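Local atomic coordinates of ketosynthase (Streptomyces sp. MSC090213JE08, PDB entry 6KXD), a protein that probably catalyses the condensation of a fatty acyl-ACP with malonyl-ACP to give a 3-oxoacyl-ACP, as the ketosynthase of a highly reducing type II polyketide synthase. Residues 391-394 with 398-401; 263-266 with 272-275. All coordinates share one frame; numbering follows the deposited sequence.

Contact 1. Residues 391-394 with 398-401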
# COMPACT_ATOMS: atom_id res chain seq x y z
N ASN A 391 -16.56 6.50 3.02
CA ASN A 391 -15.73 7.31 2.24
C ASN A 391 -14.33 7.36 2.82
O ASN A 391 -14.10 7.30 4.03
CB ASN A 391 -16.18 8.76 2.17
CG ASN A 391 -17.42 8.98 1.34
OD1 ASN A 391 -18.01 8.05 0.79
ND2 ASN A 391 -17.83 10.24 1.24
N SER A 392 -13.38 7.58 1.92
CA SER A 392 -12.05 7.82 2.33
C SER A 392 -11.34 8.50 1.18
O SER A 392 -11.61 8.20 0.02
CB SER A 392 -11.37 6.55 2.77
OG SER A 392 -10.99 5.79 1.63
N SER A 393 -10.52 9.48 1.55
CA SER A 393 -9.73 10.25 0.65
C SER A 393 -8.37 10.33 1.31
O SER A 393 -8.27 10.17 2.52
CB SER A 393 -10.30 11.62 0.39
OG SER A 393 -11.54 11.50 -0.27
N ALA A 394 -7.34 10.45 0.49
CA ALA A 394 -6.01 10.49 1.00
C ALA A 394 -5.22 11.49 0.19
O ALA A 394 -5.68 11.93 -0.86
CB ALA A 394 -5.40 9.10 0.97
N ASN A 398 -5.97 10.05 -3.73
CA ASN A 398 -6.39 8.71 -3.72
C ASN A 398 -7.73 8.65 -2.99
O ASN A 398 -7.78 9.00 -1.81
CB ASN A 398 -5.40 7.84 -2.96
CG ASN A 398 -4.14 7.49 -3.75
OD1 ASN A 398 -3.42 6.63 -3.30
ND2 ASN A 398 -3.89 8.09 -4.90
N ASN A 399 -8.78 8.28 -3.70
CA ASN A 399 -10.06 8.12 -3.10
C ASN A 399 -10.50 6.67 -3.22
O ASN A 399 -10.34 6.03 -4.27
CB ASN A 399 -11.13 9.00 -3.75
CG ASN A 399 -10.72 10.44 -3.83
OD1 ASN A 399 -10.60 11.14 -2.82
ND2 ASN A 399 -10.48 10.91 -5.06
N ALA A 400 -11.11 6.17 -2.14
CA ALA A 400 -11.71 4.88 -2.09
C ALA A 400 -13.01 4.97 -1.28
O ALA A 400 -13.01 5.43 -0.16
CB ALA A 400 -10.79 3.87 -1.46
N VAL A 401 -14.06 4.44 -1.87
CA VAL A 401 -15.40 4.44 -1.29
C VAL A 401 -15.89 3.00 -1.27
O VAL A 401 -15.80 2.29 -2.29
CB VAL A 401 -16.32 5.36 -2.11
CG1 VAL A 401 -17.72 5.33 -1.52
CG2 VAL A 401 -15.75 6.76 -2.18
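Ser-392 and Ser-393 reach across to Ala-400 and Asn-399 in the antiparallel beta hairpin formed by strands 387-394 and 398-405, within the thiolase-like fold of ketosynthases. The segment axes approach to 4.7 Å and run at 170° to each other. Of the backbone bonds, Ala-400 N to Ser-392 O is nearly straight, at 3.0 Å, whereas the two between Ala-394 and Asn-398, next to the turn, are weak. Between them, Ser-393 and Asn-399 form a non-hydrogen-bonded pair, where CA-H groups make bent contacts with carbonyl oxygens: Ser-393 CA lies 3.4 Å from Asn-398 O.

Plain packing, aliphatic and amide, divides by face. Asn-399 and Val-401 lie against helix 274-288, and OD1 of Asn-391, which accepts from Gln-389, rests 3.6 Å from Val-401 CG1. On the other face the small methyl of Ala-400 packs on Tyr-175 of helix 172-185.

Side-chain hydroxyls supplement the backbone ladder. Ser-393 OG donates to Asn-399 OD1 at 2.7 Å, while Asn-399 ND2 turns to Asp-265 and Ser-263. Ser-392 makes the second such bond, and serine suits both places because its short CB-OG arm just reaches the facing strand. Ser-392 OG sits between its own backbone N and carbonyl carbon (chi1 77°) and donates to Ala-400 O at 2.7 Å, in the carbonyl plane and on a lone pair.

Contact 2. Residues 263-266 with 272-275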
# COMPACT_ATOMS: atom_id res chain seq x y z
N SER A 263 -10.99 6.13 -7.27
CA SER A 263 -10.66 7.19 -8.17
C SER A 263 -9.40 7.89 -7.71
O SER A 263 -9.00 7.82 -6.56
CB SER A 263 -11.78 8.19 -8.28
OG SER A 263 -12.01 8.80 -7.03
N CYS A 264 -8.83 8.60 -8.68
CA CYS A 264 -7.75 9.39 -8.44
C CYS A 264 -8.07 10.80 -8.92
O CYS A 264 -8.56 11.02 -10.05
CB CYS A 264 -6.50 8.85 -9.14
SG CYS A 264 -5.07 9.86 -8.76
N ASP A 265 -7.77 11.78 -8.07
CA ASP A 265 -8.08 13.19 -8.43
C ASP A 265 -7.21 13.68 -9.59
O ASP A 265 -7.65 14.53 -10.39
CB ASP A 265 -7.86 14.17 -7.29
CG ASP A 265 -8.57 13.86 -5.98
OD1 ASP A 265 -9.61 13.18 -6.03
OD2 ASP A 265 -8.08 14.40 -4.93
N ALA A 266 -5.95 13.23 -9.63
CA ALA A 266 -4.98 13.61 -10.61
C ALA A 266 -4.95 15.13 -10.65
O ALA A 266 -4.95 15.77 -11.70
CB ALA A 266 -5.33 13.01 -11.96
N PRO A 272 -7.99 17.76 -1.21
CA PRO A 272 -9.04 16.88 -1.71
C PRO A 272 -9.61 17.53 -2.97
O PRO A 272 -9.39 18.73 -3.19
CB PRO A 272 -10.07 16.86 -0.58
CG PRO A 272 -9.91 18.22 0.03
CD PRO A 272 -8.44 18.56 -0.06
N ASN A 273 -10.32 16.73 -3.74
CA ASN A 273 -10.84 17.16 -5.00
C ASN A 273 -12.30 16.73 -5.08
O ASN A 273 -12.64 15.58 -4.93
CB ASN A 273 -10.05 16.54 -6.15
CG ASN A 273 -10.46 17.10 -7.49
OD1 ASN A 273 -11.41 16.61 -8.10
ND2 ASN A 273 -9.73 18.10 -7.94
N ARG A 274 -13.18 17.70 -5.31
CA ARG A 274 -14.58 17.42 -5.30
C ARG A 274 -14.96 16.37 -6.37
O ARG A 274 -15.72 15.43 -6.13
CB ARG A 274 -15.28 18.77 -5.53
CG ARG A 274 -16.78 18.71 -5.76
CD ARG A 274 -17.19 20.14 -6.06
NE ARG A 274 -18.54 20.20 -6.56
CZ ARG A 274 -19.22 21.33 -6.73
NH1 ARG A 274 -18.63 22.49 -6.51
NH2 ARG A 274 -20.48 21.27 -7.09
N ASP A 275 -14.52 16.61 -7.61
CA ASP A 275 -14.84 15.74 -8.77
C ASP A 275 -14.30 14.32 -8.51
O ASP A 275 -14.98 13.31 -8.78
CB ASP A 275 -14.27 16.33 -10.07
CG ASP A 275 -15.02 17.57 -10.56
OD1 ASP A 275 -15.99 18.01 -9.87
OD2 ASP A 275 -14.64 18.09 -11.64
O HOH W 1 -10.36 15.13 -10.42
O HOH W 2 -9.64 13.75 -2.92
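Asp-265 and Asn-273 are linked through two separate water molecules, although their side chains lie alongside each other. The two side chains run in opposite senses, each passing the other, with carboxylate and amide planes turned 36° apart. Water 2 donates to Asp-265 OD2 at 2.6 Å and accepts from Asn-273 N at 3.2 Å, bridging a pair whose direct approach, OD2 to N at 3.4 Å, has too poor an angle for a bond. Water 1 gives one proton to Asp-265 O at 2.8 Å and the other to Asn-273 OD1 at 2.9 Å.

Asparagine suits the N-cap of helix 274-288 because its short side chain can bring OD1 to a backbone N-H of the first turn. With CG anti to the backbone N (chi1 -173°), OD1 accepts from Gly-276 N, so one oxygen serves both the helix end and water 1. Pro-272, just before the cap, packs on Thr-311 of helix 306-320. On that same helix, Asp-318 holds Arg-274 in a salt bridge.

An aspartate just past the end of strand 255-264 offers two oxygens to different neighbours, OD2 to water 2 and OD1 to Asn-399 ND2. With an alanine here, water 2 would probably lose its acceptor and the Asn-399 amide one of its mates, leaving that amide less firmly oriented. The carboxylate is buried beside the start of a helix, whose partial positive charge is likely to help keep it ionised and to reinforce its hold on these donors.

In the fold
The two contacts lie about 9 Å apart, centre to centre, on the same side of the chain's centre. They come in series: contact 2 is complete before contact 1 begins, more than a hundred residues later. What unites them is the large mixed sheet, in which strand 255-264 runs antiparallel to strand 398-405. Asn-399 N probably bonds to Ser-263 O at 2.9 Å, stitching these neighbouring strands together. Helix 274-288, which follows strand 255-264 in the chain, packs back on the sheet beside it. Strand end, helix start and hairpin thus form one continuous part of the C-terminal half of the ketosynthase fold.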